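Inositol 2-dehydrogenase/D-chiro-inositol 3-dehydrogenase (Lactobacillus casei, PDB 4MIY) catalyses the NAD-dependent oxidation of myo-inositol and D-chiro-inositol to their keto derivatives, as a Rossmann-fold sugar alcohol dehydrogenase. Local coordinates at residues A[13-17]-A[70-74]; A[123-129]-A[284-288]; A[133-137]-A[180-184]; A[302-306]-A[332-338]. All coordinates share one frame; numbering follows the deposited sequence.

Contact 1 of 4, residues A[13-17]-A[70-74]; sequences MGRAH and VFVVS. With NAD (nicotinamide-adenine-dinucleotide), chain E.
The imidazole of His-17 takes the edge of Phe-71 over one face, CD2 of Phe-71 standing 4.2 Å from CG of His-17 in an edge-to-face pair with planes 62° apart. At the imidazole's own edge, near its plane, lies CG2 of Val-73. The ring's rotation is also fixed by hydrogen bonding: NE2 is bonded to Glu-96 and ND1 to Arg-20. Val-73 turns its other methyl onto the helix backbone: CG1 comes within 3.3 Å of Gly-14 N, a close approach that suits a residue without a side chain. Water 1 joins Gly-14 N (2.9 Å), Val-73 O and O2N of NAD. The same phosphate oxygen accepts a nearly straight hydrogen bond from Met-13 N, 2.8 Å long at 173°. Chi1 of -173° sets Met-13 CG trans to its amide and the bend at chi2 carries CE over one face of the nicotinamide, 3.7 Å from C4N of NAD. Alanine at Met-13 would keep the backbone N-H bond to the phosphate but would probably leave this face of the nicotinamide without its thioether cover. Gly-14 fits the third glycine of a GxGxxG-type sequence, and the amides of its strand-turn-helix receive the pyrophosphate as in Rossmann dinucleotide-binding folds.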
# COMPACT_ATOMS: atom_id res chain seq x y z
N MET A 13 -12.65 30.66 -12.06
CA MET A 13 -12.17 30.59 -10.70
C MET A 13 -12.88 31.63 -9.87
O MET A 13 -13.16 31.43 -8.72
CB MET A 13 -10.65 30.74 -10.68
CG MET A 13 -9.99 30.52 -9.35
SD MET A 13 -10.50 28.93 -8.69
CE MET A 13 -9.14 28.58 -7.61
N GLY A 14 -13.21 32.75 -10.50
CA GLY A 14 -14.02 33.75 -9.83
C GLY A 14 -15.36 33.22 -9.39
O GLY A 14 -15.79 33.46 -8.29
N ARG A 15 -16.02 32.49 -10.25
CA ARG A 15 -17.29 31.93 -9.90
C ARG A 15 -17.16 30.83 -8.85
O ARG A 15 -18.03 30.64 -8.05
CB ARG A 15 -17.97 31.35 -11.12
CG ARG A 15 -18.55 32.37 -12.08
CD ARG A 15 -18.92 31.70 -13.44
NE ARG A 15 -20.05 30.83 -13.35
CZ ARG A 15 -21.31 31.22 -13.43
NH1 ARG A 15 -21.61 32.48 -13.62
NH2 ARG A 15 -22.27 30.34 -13.33
N ALA A 16 -16.07 30.11 -8.92
CA ALA A 16 -15.83 29.07 -7.94
C ALA A 16 -15.56 29.63 -6.55
O ALA A 16 -15.97 29.07 -5.60
CB ALA A 16 -14.70 28.18 -8.40
N HIS A 17 -14.88 30.75 -6.48
CA HIS A 17 -14.72 31.47 -5.21
C HIS A 17 -16.04 32.05 -4.71
O HIS A 17 -16.31 32.03 -3.55
CB HIS A 17 -13.68 32.55 -5.32
CG HIS A 17 -12.28 32.05 -5.22
ND1 HIS A 17 -11.92 31.05 -4.37
CD2 HIS A 17 -11.16 32.45 -5.84
CE1 HIS A 17 -10.63 30.82 -4.49
NE2 HIS A 17 -10.14 31.68 -5.36
N VAL A 70 -11.75 42.29 -0.94
CA VAL A 70 -11.85 42.01 -2.35
C VAL A 70 -11.10 40.74 -2.76
O VAL A 70 -10.06 40.47 -2.27
CB VAL A 70 -11.42 43.22 -3.21
CG1 VAL A 70 -12.32 44.39 -2.92
CG2 VAL A 70 -10.02 43.60 -2.97
N PHE A 71 -11.71 40.00 -3.65
CA PHE A 71 -11.06 38.87 -4.30
C PHE A 71 -10.70 39.26 -5.72
O PHE A 71 -11.53 39.67 -6.45
CB PHE A 71 -11.99 37.66 -4.32
CG PHE A 71 -11.99 36.87 -3.05
CD1 PHE A 71 -12.36 37.45 -1.88
CD2 PHE A 71 -11.62 35.57 -3.04
CE1 PHE A 71 -12.37 36.72 -0.74
CE2 PHE A 71 -11.61 34.89 -1.90
CZ PHE A 71 -11.99 35.45 -0.76
N VAL A 72 -9.43 39.15 -6.07
CA VAL A 72 -8.99 39.49 -7.41
C VAL A 72 -8.76 38.22 -8.19
O VAL A 72 -7.83 37.50 -7.92
CB VAL A 72 -7.73 40.26 -7.41
CG1 VAL A 72 -7.41 40.73 -8.79
CG2 VAL A 72 -7.78 41.41 -6.43
N VAL A 73 -9.63 37.97 -9.13
CA VAL A 73 -9.65 36.73 -9.87
C VAL A 73 -9.75 36.93 -11.38
O VAL A 73 -10.36 36.17 -12.06
CB VAL A 73 -10.80 35.82 -9.38
CG1 VAL A 73 -10.45 34.36 -9.59
CG2 VAL A 73 -11.12 36.05 -7.91
N SER A 74 -9.11 37.98 -11.85
CA SER A 74 -9.10 38.37 -13.25
C SER A 74 -7.94 37.67 -13.95
O SER A 74 -7.32 36.82 -13.36
CB SER A 74 -8.99 39.87 -13.33
OG SER A 74 -7.90 40.36 -12.63
PA NAD E . -11.03 33.08 -16.77
O1A NAD E . -10.49 33.58 -18.01
O2A NAD E . -12.08 32.17 -16.73
O5B NAD E . -11.71 34.24 -15.93
C5B NAD E . -11.15 35.47 -15.72
C4B NAD E . -12.26 36.53 -15.69
O4B NAD E . -11.61 37.76 -15.51
C3B NAD E . -12.97 36.75 -17.02
O3B NAD E . -14.32 36.77 -16.82
C2B NAD E . -12.45 38.06 -17.55
O2B NAD E . -13.39 38.74 -18.34
C1B NAD E . -12.20 38.81 -16.30
N9A NAD E . -11.24 39.88 -16.41
C8A NAD E . -10.13 39.92 -17.09
N7A NAD E . -9.45 41.04 -16.87
C5A NAD E . -10.14 41.75 -16.01
C6A NAD E . -10.05 43.04 -15.35
N6A NAD E . -9.03 43.85 -15.51
N1A NAD E . -11.00 43.34 -14.50
C2A NAD E . -12.02 42.60 -14.27
N3A NAD E . -12.19 41.44 -14.86
C4A NAD E . -11.30 40.98 -15.71
O3 NAD E . -9.75 32.64 -15.96
PN NAD E . -9.70 31.85 -14.53
O1N NAD E . -9.41 30.44 -14.80
O2N NAD E . -10.93 31.99 -13.86
O5D NAD E . -8.44 32.36 -13.84
C5D NAD E . -8.50 33.58 -13.15
C4D NAD E . -7.34 33.73 -12.22
O4D NAD E . -7.41 32.66 -11.28
C3D NAD E . -6.04 33.62 -12.95
O3D NAD E . -5.13 34.47 -12.32
C2D NAD E . -5.70 32.15 -12.70
O2D NAD E . -4.33 32.03 -12.76
C1D NAD E . -6.21 31.95 -11.30
N1N NAD E . -6.42 30.54 -10.98
C2N NAD E . -5.81 29.99 -9.94
C3N NAD E . -5.93 28.65 -9.61
C7N NAD E . -5.22 28.08 -8.41
O7N NAD E . -4.87 28.76 -7.50
N7N NAD E . -5.06 26.82 -8.42
C4N NAD E . -6.78 27.88 -10.38
C5N NAD E . -7.41 28.49 -11.44
C6N NAD E . -7.20 29.82 -11.72
O HOH W 1 -12.37 34.36 -12.74

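Contact 2 of 4, residues A[123-129]-A[284-288]; sequences VGFMRRY and TEVQE. With NAD (nicotinamide-adenine-dinucleotide), chain E.
Tyr-129 lays one ring face on the helix 279-294 backbone, with Glu-285 CA 3.7 Å from the ring centroid and almost on its normal, a CH-pi contact. Glu-285 CB sits over the same face, 3.5 Å from Tyr-129 CD2, while CG2 of Thr-284 approaches CD1 obliquely. One helical turn on, Glu-288 meets the phenol end of the ring. Its carboxylate plane is turned 69° from the ring, and Tyr-129 OH donates to Glu-288 OE1 over 2.5 Å, arriving 39° out of the carboxylate plane. Tyrosine suits this place because a flat face and a polar tip serve two successive turns of one helix. A phenylalanine in its place would probably still cover the helix but leave Glu-288 OE1 without this donor. Segment 123-129 leads out of the last strand of the Rossmann sheet and contributes Gly-124 and Met-126 to the NAD pocket; inverse gamma turns are centred on Gly-124 and Phe-125. Into these turns reaches the Glu-285 side chain: CG anti to the backbone N (chi1 156°) and an extended chain bring OE1 to 3.5 Å from Met-126 CB. Water 2 donates to Val-123 O and Glu-285 OE1, and water 3 lies within hydrogen-bonding distance of Gly-124 O and Glu-285 OE2, bridging them. Met-126, bent at chi2, puts CE 3.7 Å from the nicotinamide amide N7N of NAD.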
# COMPACT_ATOMS: atom_id res chain seq x y z
N VAL A 123 -2.20 35.74 -1.04
CA VAL A 123 -2.10 35.23 -2.40
C VAL A 123 -2.55 33.78 -2.46
O VAL A 123 -2.22 33.02 -1.61
CB VAL A 123 -0.68 35.33 -2.90
CG1 VAL A 123 -0.59 34.82 -4.28
CG2 VAL A 123 -0.25 36.76 -2.85
N GLY A 124 -3.27 33.42 -3.50
CA GLY A 124 -3.92 32.13 -3.57
C GLY A 124 -3.11 30.86 -3.83
O GLY A 124 -3.52 30.04 -4.60
N PHE A 125 -1.99 30.70 -3.15
CA PHE A 125 -1.25 29.46 -3.21
C PHE A 125 -1.84 28.40 -2.27
O PHE A 125 -1.43 28.27 -1.15
CB PHE A 125 0.23 29.68 -2.91
CG PHE A 125 0.96 30.49 -3.95
CD1 PHE A 125 1.07 30.06 -5.21
CD2 PHE A 125 1.53 31.68 -3.61
CE1 PHE A 125 1.73 30.80 -6.16
CE2 PHE A 125 2.18 32.43 -4.56
CZ PHE A 125 2.27 31.98 -5.82
N MET A 126 -2.78 27.61 -2.76
CA MET A 126 -3.54 26.71 -1.93
C MET A 126 -2.85 25.45 -1.45
O MET A 126 -3.33 24.83 -0.58
CB MET A 126 -4.85 26.33 -2.62
CG MET A 126 -4.74 25.20 -3.63
SD MET A 126 -3.80 25.69 -5.09
CE MET A 126 -3.84 24.19 -6.07
N ARG A 127 -1.74 25.09 -2.06
CA ARG A 127 -1.08 23.85 -1.69
C ARG A 127 -0.75 23.78 -0.23
O ARG A 127 -0.74 22.75 0.33
CB ARG A 127 0.20 23.66 -2.47
CG ARG A 127 0.02 23.45 -3.95
CD ARG A 127 -0.27 22.02 -4.28
NE ARG A 127 -0.11 21.68 -5.68
CZ ARG A 127 1.01 21.24 -6.22
NH1 ARG A 127 2.08 21.03 -5.50
NH2 ARG A 127 1.04 20.97 -7.50
N ARG A 128 -0.48 24.93 0.35
CA ARG A 128 -0.05 25.00 1.72
C ARG A 128 -1.18 24.56 2.64
O ARG A 128 -0.95 24.22 3.76
CB ARG A 128 0.40 26.41 2.09
CG ARG A 128 1.59 26.91 1.36
CD ARG A 128 2.12 28.17 2.00
NE ARG A 128 3.09 28.88 1.18
CZ ARG A 128 3.89 29.82 1.64
NH1 ARG A 128 3.84 30.17 2.90
NH2 ARG A 128 4.74 30.40 0.83
N TYR A 129 -2.39 24.55 2.11
CA TYR A 129 -3.57 24.23 2.90
C TYR A 129 -4.06 22.80 2.71
O TYR A 129 -4.96 22.36 3.36
CB TYR A 129 -4.67 25.21 2.57
CG TYR A 129 -4.39 26.64 3.02
CD1 TYR A 129 -4.72 27.05 4.27
CD2 TYR A 129 -3.81 27.53 2.19
CE1 TYR A 129 -4.46 28.31 4.68
CE2 TYR A 129 -3.56 28.80 2.57
CZ TYR A 129 -3.88 29.19 3.82
OH TYR A 129 -3.65 30.46 4.25
N THR A 284 -10.25 25.48 2.64
CA THR A 284 -9.50 25.84 3.83
C THR A 284 -8.81 27.20 3.74
O THR A 284 -8.85 27.97 4.66
CB THR A 284 -8.50 24.74 4.19
OG1 THR A 284 -9.21 23.54 4.45
CG2 THR A 284 -7.73 25.10 5.42
N GLU A 285 -8.24 27.46 2.60
CA GLU A 285 -7.57 28.70 2.32
C GLU A 285 -8.47 29.91 2.40
O GLU A 285 -8.17 30.86 3.05
CB GLU A 285 -6.96 28.56 0.95
CG GLU A 285 -6.70 29.77 0.21
CD GLU A 285 -6.29 29.53 -1.25
OE1 GLU A 285 -5.12 29.67 -1.49
OE2 GLU A 285 -7.13 29.28 -2.10
N VAL A 286 -9.61 29.84 1.77
CA VAL A 286 -10.55 30.91 1.76
C VAL A 286 -11.25 31.08 3.11
O VAL A 286 -11.48 32.18 3.54
CB VAL A 286 -11.56 30.74 0.62
CG1 VAL A 286 -12.58 31.80 0.68
CG2 VAL A 286 -10.85 30.79 -0.67
N GLN A 287 -11.52 30.00 3.80
CA GLN A 287 -12.13 30.12 5.09
C GLN A 287 -11.20 30.80 6.06
O GLN A 287 -11.63 31.57 6.87
CB GLN A 287 -12.52 28.77 5.65
CG GLN A 287 -13.30 28.85 6.94
CD GLN A 287 -14.67 29.43 6.77
OE1 GLN A 287 -15.56 28.81 6.25
NE2 GLN A 287 -14.84 30.64 7.23
N GLU A 288 -9.91 30.52 5.97
CA GLU A 288 -8.96 31.16 6.84
C GLU A 288 -8.87 32.68 6.57
O GLU A 288 -8.84 33.47 7.48
CB GLU A 288 -7.58 30.55 6.70
CG GLU A 288 -6.57 31.07 7.69
CD GLU A 288 -5.19 30.60 7.39
OE1 GLU A 288 -4.57 31.15 6.50
OE2 GLU A 288 -4.74 29.68 8.04
PA NAD E . -11.03 33.08 -16.77
O1A NAD E . -10.49 33.58 -18.01
O2A NAD E . -12.08 32.17 -16.73
O5B NAD E . -11.71 34.24 -15.93
C5B NAD E . -11.15 35.47 -15.72
C4B NAD E . -12.26 36.53 -15.69
O4B NAD E . -11.61 37.76 -15.51
C3B NAD E . -12.97 36.75 -17.02
O3B NAD E . -14.32 36.77 -16.82
C2B NAD E . -12.45 38.06 -17.55
O2B NAD E . -13.39 38.74 -18.34
C1B NAD E . -12.20 38.81 -16.30
N9A NAD E . -11.24 39.88 -16.41
C8A NAD E . -10.13 39.92 -17.09
N7A NAD E . -9.45 41.04 -16.87
C5A NAD E . -10.14 41.75 -16.01
C6A NAD E . -10.05 43.04 -15.35
N6A NAD E . -9.03 43.85 -15.51
N1A NAD E . -11.00 43.34 -14.50
C2A NAD E . -12.02 42.60 -14.27
N3A NAD E . -12.19 41.44 -14.86
C4A NAD E . -11.30 40.98 -15.71
O3 NAD E . -9.75 32.64 -15.96
PN NAD E . -9.70 31.85 -14.53
O1N NAD E . -9.41 30.44 -14.80
O2N NAD E . -10.93 31.99 -13.86
O5D NAD E . -8.44 32.36 -13.84
C5D NAD E . -8.50 33.58 -13.15
C4D NAD E . -7.34 33.73 -12.22
O4D NAD E . -7.41 32.66 -11.28
C3D NAD E . -6.04 33.62 -12.95
O3D NAD E . -5.13 34.47 -12.32
C2D NAD E . -5.70 32.15 -12.70
O2D NAD E . -4.33 32.03 -12.76
C1D NAD E . -6.21 31.95 -11.30
N1N NAD E . -6.42 30.54 -10.98
C2N NAD E . -5.81 29.99 -9.94
C3N NAD E . -5.93 28.65 -9.61
C7N NAD E . -5.22 28.08 -8.41
O7N NAD E . -4.87 28.76 -7.50
N7N NAD E . -5.06 26.82 -8.42
C4N NAD E . -6.78 27.88 -10.38
C5N NAD E . -7.41 28.49 -11.44
C6N NAD E . -7.20 29.82 -11.72
O HOH W 2 -3.66 31.45 0.17
O HOH W 3 -6.18 29.50 -4.54

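Contact 3 of 4, residues A[133-137]-A[180-184]; sequences IRALK and EMHWL
Two helices that pack beside the large mixed sheet of the C-terminal region, 131-141 and 168-185, meet here at Trp-183 and Lys-137. The aliphatic part of Lys-137 runs over one face of the indole, CD lying 3.6 Å from the centroid of the six-membered ring. This CH-pi contact suits lysine, whose methylenes can cover an aromatic face while the charge travels on to a polar site. Fully extended torsions as far as chi3 carry the chain past the ring, and a turn at chi4 (33°) brings NZ to the carbonyls at the end of helix 168-185, with weak hydrogen bonds of 3.3 Å to Trp-183 O and also to Leu-184 O. NZ has its firmer partner in Asp-141, a salt bridge within its own helix. The short segments run at 35° and their axes come no closer than 11.2 Å, a separation spanned by large side chains. Leu-136 and Leu-184 meet through CD2 and CD1 at 4.0 Å, and both also touch Val-242 of strand 237-244, which joins the helix pair to the sheet. At the indole edge, CG2 of Ile-133 lies 3.9 Å from CZ3 of Trp-183. Arg-134 turns a guanidinium face toward the same edge, NH1 being 3.9 Å from Trp-183 CZ2 and the planes 75° apart. Ile-133 CD1 reaches OE1 of Glu-180, an oxygen salt-bridged to Arg-127.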
# COMPACT_ATOMS: atom_id res chain seq x y z
N ILE A 133 -0.16 17.61 2.36
CA ILE A 133 1.07 18.33 2.23
C ILE A 133 1.41 18.99 3.56
O ILE A 133 2.51 18.96 3.98
CB ILE A 133 0.97 19.36 1.09
CG1 ILE A 133 0.90 18.62 -0.24
CG2 ILE A 133 2.14 20.28 1.09
CD1 ILE A 133 0.53 19.47 -1.42
N ARG A 134 0.40 19.51 4.23
CA ARG A 134 0.59 20.12 5.52
C ARG A 134 1.06 19.12 6.55
O ARG A 134 1.94 19.39 7.34
CB ARG A 134 -0.72 20.78 5.97
CG ARG A 134 -0.55 21.90 6.93
CD ARG A 134 -1.82 22.77 7.18
NE ARG A 134 -1.83 24.01 6.40
CZ ARG A 134 -0.97 25.04 6.52
NH1 ARG A 134 0.02 25.02 7.40
NH2 ARG A 134 -1.09 26.07 5.74
N ALA A 135 0.50 17.92 6.50
CA ALA A 135 0.88 16.90 7.46
C ALA A 135 2.31 16.42 7.25
O ALA A 135 2.99 16.13 8.17
CB ALA A 135 -0.08 15.75 7.43
N LEU A 136 2.73 16.36 6.01
CA LEU A 136 4.10 16.01 5.74
C LEU A 136 5.07 17.08 6.27
O LEU A 136 6.04 16.76 6.87
CB LEU A 136 4.29 15.71 4.26
CG LEU A 136 5.65 15.17 3.81
CD1 LEU A 136 5.50 14.38 2.59
CD2 LEU A 136 6.66 16.26 3.57
N LYS A 137 4.79 18.34 5.98
CA LYS A 137 5.61 19.44 6.49
C LYS A 137 5.73 19.39 8.00
O LYS A 137 6.78 19.52 8.53
CB LYS A 137 5.07 20.79 6.05
CG LYS A 137 5.84 21.91 6.74
CD LYS A 137 5.41 23.24 6.41
CE LYS A 137 6.25 24.32 7.14
NZ LYS A 137 7.66 24.02 7.39
N GLU A 180 5.58 26.18 -2.87
CA GLU A 180 5.53 25.14 -1.85
C GLU A 180 6.86 24.79 -1.23
O GLU A 180 6.96 24.63 -0.07
CB GLU A 180 4.94 23.88 -2.49
CG GLU A 180 4.66 22.75 -1.59
CD GLU A 180 4.12 21.56 -2.35
OE1 GLU A 180 3.04 21.65 -2.89
OE2 GLU A 180 4.81 20.55 -2.37
N MET A 181 7.90 24.69 -2.03
CA MET A 181 9.14 24.15 -1.52
C MET A 181 9.90 25.00 -0.50
O MET A 181 10.43 24.50 0.42
CB MET A 181 10.07 23.74 -2.66
CG MET A 181 9.48 22.72 -3.63
SD MET A 181 8.95 21.21 -2.80
CE MET A 181 8.18 20.40 -4.19
N HIS A 182 9.96 26.29 -0.74
CA HIS A 182 10.61 27.16 0.19
C HIS A 182 9.89 27.22 1.53
O HIS A 182 10.52 27.27 2.55
CB HIS A 182 10.94 28.53 -0.42
CG HIS A 182 9.77 29.43 -0.63
ND1 HIS A 182 9.29 30.27 0.34
CD2 HIS A 182 9.03 29.68 -1.73
CE1 HIS A 182 8.26 30.93 -0.13
NE2 HIS A 182 8.09 30.61 -1.39
N TRP A 183 8.57 27.15 1.50
CA TRP A 183 7.77 27.04 2.70
C TRP A 183 7.97 25.71 3.41
O TRP A 183 8.16 25.67 4.55
CB TRP A 183 6.30 27.21 2.35
CG TRP A 183 5.29 26.76 3.36
CD1 TRP A 183 4.88 27.43 4.44
CD2 TRP A 183 4.51 25.55 3.33
NE1 TRP A 183 3.93 26.72 5.11
CE2 TRP A 183 3.67 25.57 4.42
CE3 TRP A 183 4.44 24.47 2.46
CZ2 TRP A 183 2.81 24.54 4.69
CZ3 TRP A 183 3.59 23.46 2.75
CH2 TRP A 183 2.79 23.51 3.83
N LEU A 184 7.93 24.62 2.65
CA LEU A 184 8.15 23.30 3.18
C LEU A 184 9.42 23.18 3.96
O LEU A 184 9.46 22.63 5.01
CB LEU A 184 8.20 22.29 2.04
CG LEU A 184 8.50 20.82 2.40
CD1 LEU A 184 7.42 20.17 3.20
CD2 LEU A 184 8.75 20.02 1.19

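Contact 4 of 4, residues A[302-306]-A[332-338]; sequences PSAWD and AGTPTFY
With CG of Trp-305 anti to its backbone N (chi1 -170°), the indole swings toward the C-terminal loop 332-338. Chi1 of -71° in Tyr-338 sends its ring back toward the start of helix 304-323, where Trp-305 CB comes over one face, 3.9 Å from the ring centroid. The two aromatic planes differ by 28° but are slid apart, so there is little overlap; the methylene, rather than a stack, makes the contact. Phe-337 CD1 covers the opposite face of the Tyr-338 ring.

The indole in turn has two neighbours over one face. Thr-334 CG2 lies 3.5 Å from the centroid of the five-membered ring, and Pro-335 CD sits equally near that of the six-membered ring. Both are CH-pi contacts, for which a threonine methyl and the ring methylene of a proline are well suited. In the indole plane, the edge at Trp-305 CZ2 meets Ala-332 O at 3.1 Å. The small Ala-304 puts only CB beside Tyr-338 OH, at 3.7 Å; the hydroxyl is hydrogen-bonded to Glu-113 on helix 103-113.

Ser-303 OG touches Tyr-338 CD1. The serine also starts the helix: Ser-303 N donates to the anti lone pair of Asp-306 OD2 at 2.9 Å, and Ser-303 OG accepts a weak capping bond from Trp-305 N. Ser-303, at the N-cap, and Asp-306 form a capping box, beside which the protein's C-terminal tail folds back over the first turn of helix 304-323.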
# COMPACT_ATOMS: atom_id res chain seq x y z
N PRO A 302 -0.23 32.81 2.59
CA PRO A 302 0.82 33.31 1.72
C PRO A 302 0.65 34.81 1.44
O PRO A 302 -0.41 35.24 1.14
CB PRO A 302 0.62 32.49 0.43
CG PRO A 302 0.08 31.24 0.92
CD PRO A 302 -0.84 31.60 2.03
N SER A 303 1.76 35.53 1.52
CA SER A 303 1.73 36.97 1.44
C SER A 303 2.23 37.50 0.12
O SER A 303 2.55 36.78 -0.78
CB SER A 303 2.59 37.55 2.55
OG SER A 303 3.94 37.29 2.29
N ALA A 304 2.31 38.81 0.03
CA ALA A 304 2.82 39.43 -1.15
C ALA A 304 4.28 39.13 -1.27
O ALA A 304 4.78 39.02 -2.36
CB ALA A 304 2.58 40.92 -1.14
N TRP A 305 4.97 38.97 -0.17
CA TRP A 305 6.34 38.55 -0.25
C TRP A 305 6.45 37.16 -0.92
O TRP A 305 7.29 36.95 -1.74
CB TRP A 305 7.02 38.56 1.10
CG TRP A 305 8.48 38.36 1.03
CD1 TRP A 305 9.17 37.26 1.32
CD2 TRP A 305 9.42 39.33 0.60
NE1 TRP A 305 10.49 37.47 1.12
CE2 TRP A 305 10.67 38.73 0.66
CE3 TRP A 305 9.32 40.64 0.18
CZ2 TRP A 305 11.82 39.41 0.32
CZ3 TRP A 305 10.47 41.31 -0.15
CH2 TRP A 305 11.69 40.69 -0.09
N ASP A 306 5.63 36.23 -0.48
CA ASP A 306 5.54 34.93 -1.13
C ASP A 306 5.25 35.06 -2.60
O ASP A 306 5.81 34.38 -3.40
CB ASP A 306 4.48 34.07 -0.43
CG ASP A 306 4.88 33.69 0.97
OD1 ASP A 306 5.96 33.15 1.16
OD2 ASP A 306 4.10 33.93 1.87
N ALA A 332 16.00 38.81 -1.56
CA ALA A 332 16.38 39.66 -0.44
C ALA A 332 15.78 39.13 0.81
O ALA A 332 14.76 38.47 0.79
CB ALA A 332 15.97 41.07 -0.65
N GLY A 333 16.43 39.42 1.91
CA GLY A 333 15.94 39.00 3.19
C GLY A 333 14.57 39.60 3.42
O GLY A 333 14.32 40.72 3.02
N THR A 334 13.71 38.83 4.05
CA THR A 334 12.32 39.18 4.17
C THR A 334 12.13 40.36 5.11
O THR A 334 12.59 40.32 6.21
CB THR A 334 11.61 38.05 4.80
OG1 THR A 334 12.17 36.82 4.35
CG2 THR A 334 10.19 38.10 4.43
N PRO A 335 11.45 41.40 4.65
CA PRO A 335 11.13 42.46 5.59
C PRO A 335 10.43 41.92 6.80
O PRO A 335 9.62 41.03 6.66
CB PRO A 335 10.14 43.28 4.80
CG PRO A 335 10.55 43.13 3.44
CD PRO A 335 10.92 41.69 3.32
N THR A 336 10.72 42.46 7.99
CA THR A 336 10.09 41.92 9.18
C THR A 336 8.56 42.02 9.10
O THR A 336 7.84 41.25 9.70
CB THR A 336 10.63 42.53 10.56
OG1 THR A 336 12.05 42.66 10.56
CG2 THR A 336 10.29 41.62 11.66
N PHE A 337 8.09 42.96 8.31
CA PHE A 337 6.68 43.16 8.05
C PHE A 337 5.99 41.85 7.59
O PHE A 337 4.80 41.68 7.79
CB PHE A 337 6.60 44.24 7.00
CG PHE A 337 5.21 44.62 6.55
CD1 PHE A 337 4.58 43.95 5.53
CD2 PHE A 337 4.56 45.69 7.10
CE1 PHE A 337 3.37 44.32 5.14
CE2 PHE A 337 3.36 46.04 6.68
CZ PHE A 337 2.76 45.37 5.70
N TYR A 338 6.78 40.93 7.03
CA TYR A 338 6.25 39.71 6.41
C TYR A 338 6.59 38.43 7.17
O TYR A 338 6.58 37.35 6.62
CB TYR A 338 6.70 39.62 4.92
CG TYR A 338 6.06 40.62 3.96
CD1 TYR A 338 4.74 40.50 3.59
CD2 TYR A 338 6.78 41.65 3.37
CE1 TYR A 338 4.16 41.36 2.71
CE2 TYR A 338 6.19 42.51 2.49
CZ TYR A 338 4.87 42.38 2.17
OH TYR A 338 4.21 43.19 1.32
O HOH W 4 5.45 36.44 4.01

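In the fold
From the N terminus, contact 1 closes first, bringing helix 12-24 onto strand 69-72 within the Rossmann sheet. Contact 2 opens at the end of that sheet's last strand and closes a far longer loop on helix 279-294; contact 3 falls wholly within this span, joining helices 131-141 and 168-185. Contact 4 follows in series, tying the C-terminal tail to helix 304-323. Helix 279-294 links the first two, Val-286 packing on His-17 and Phe-71, and both contacts touch NAD. Loop 123-129 is the hub: its arginines reach contact 3, and Arg-128 also pairs with Asp-306 of contact 4. Contacts 1 and 3 lie on opposite sides of the chain's centre.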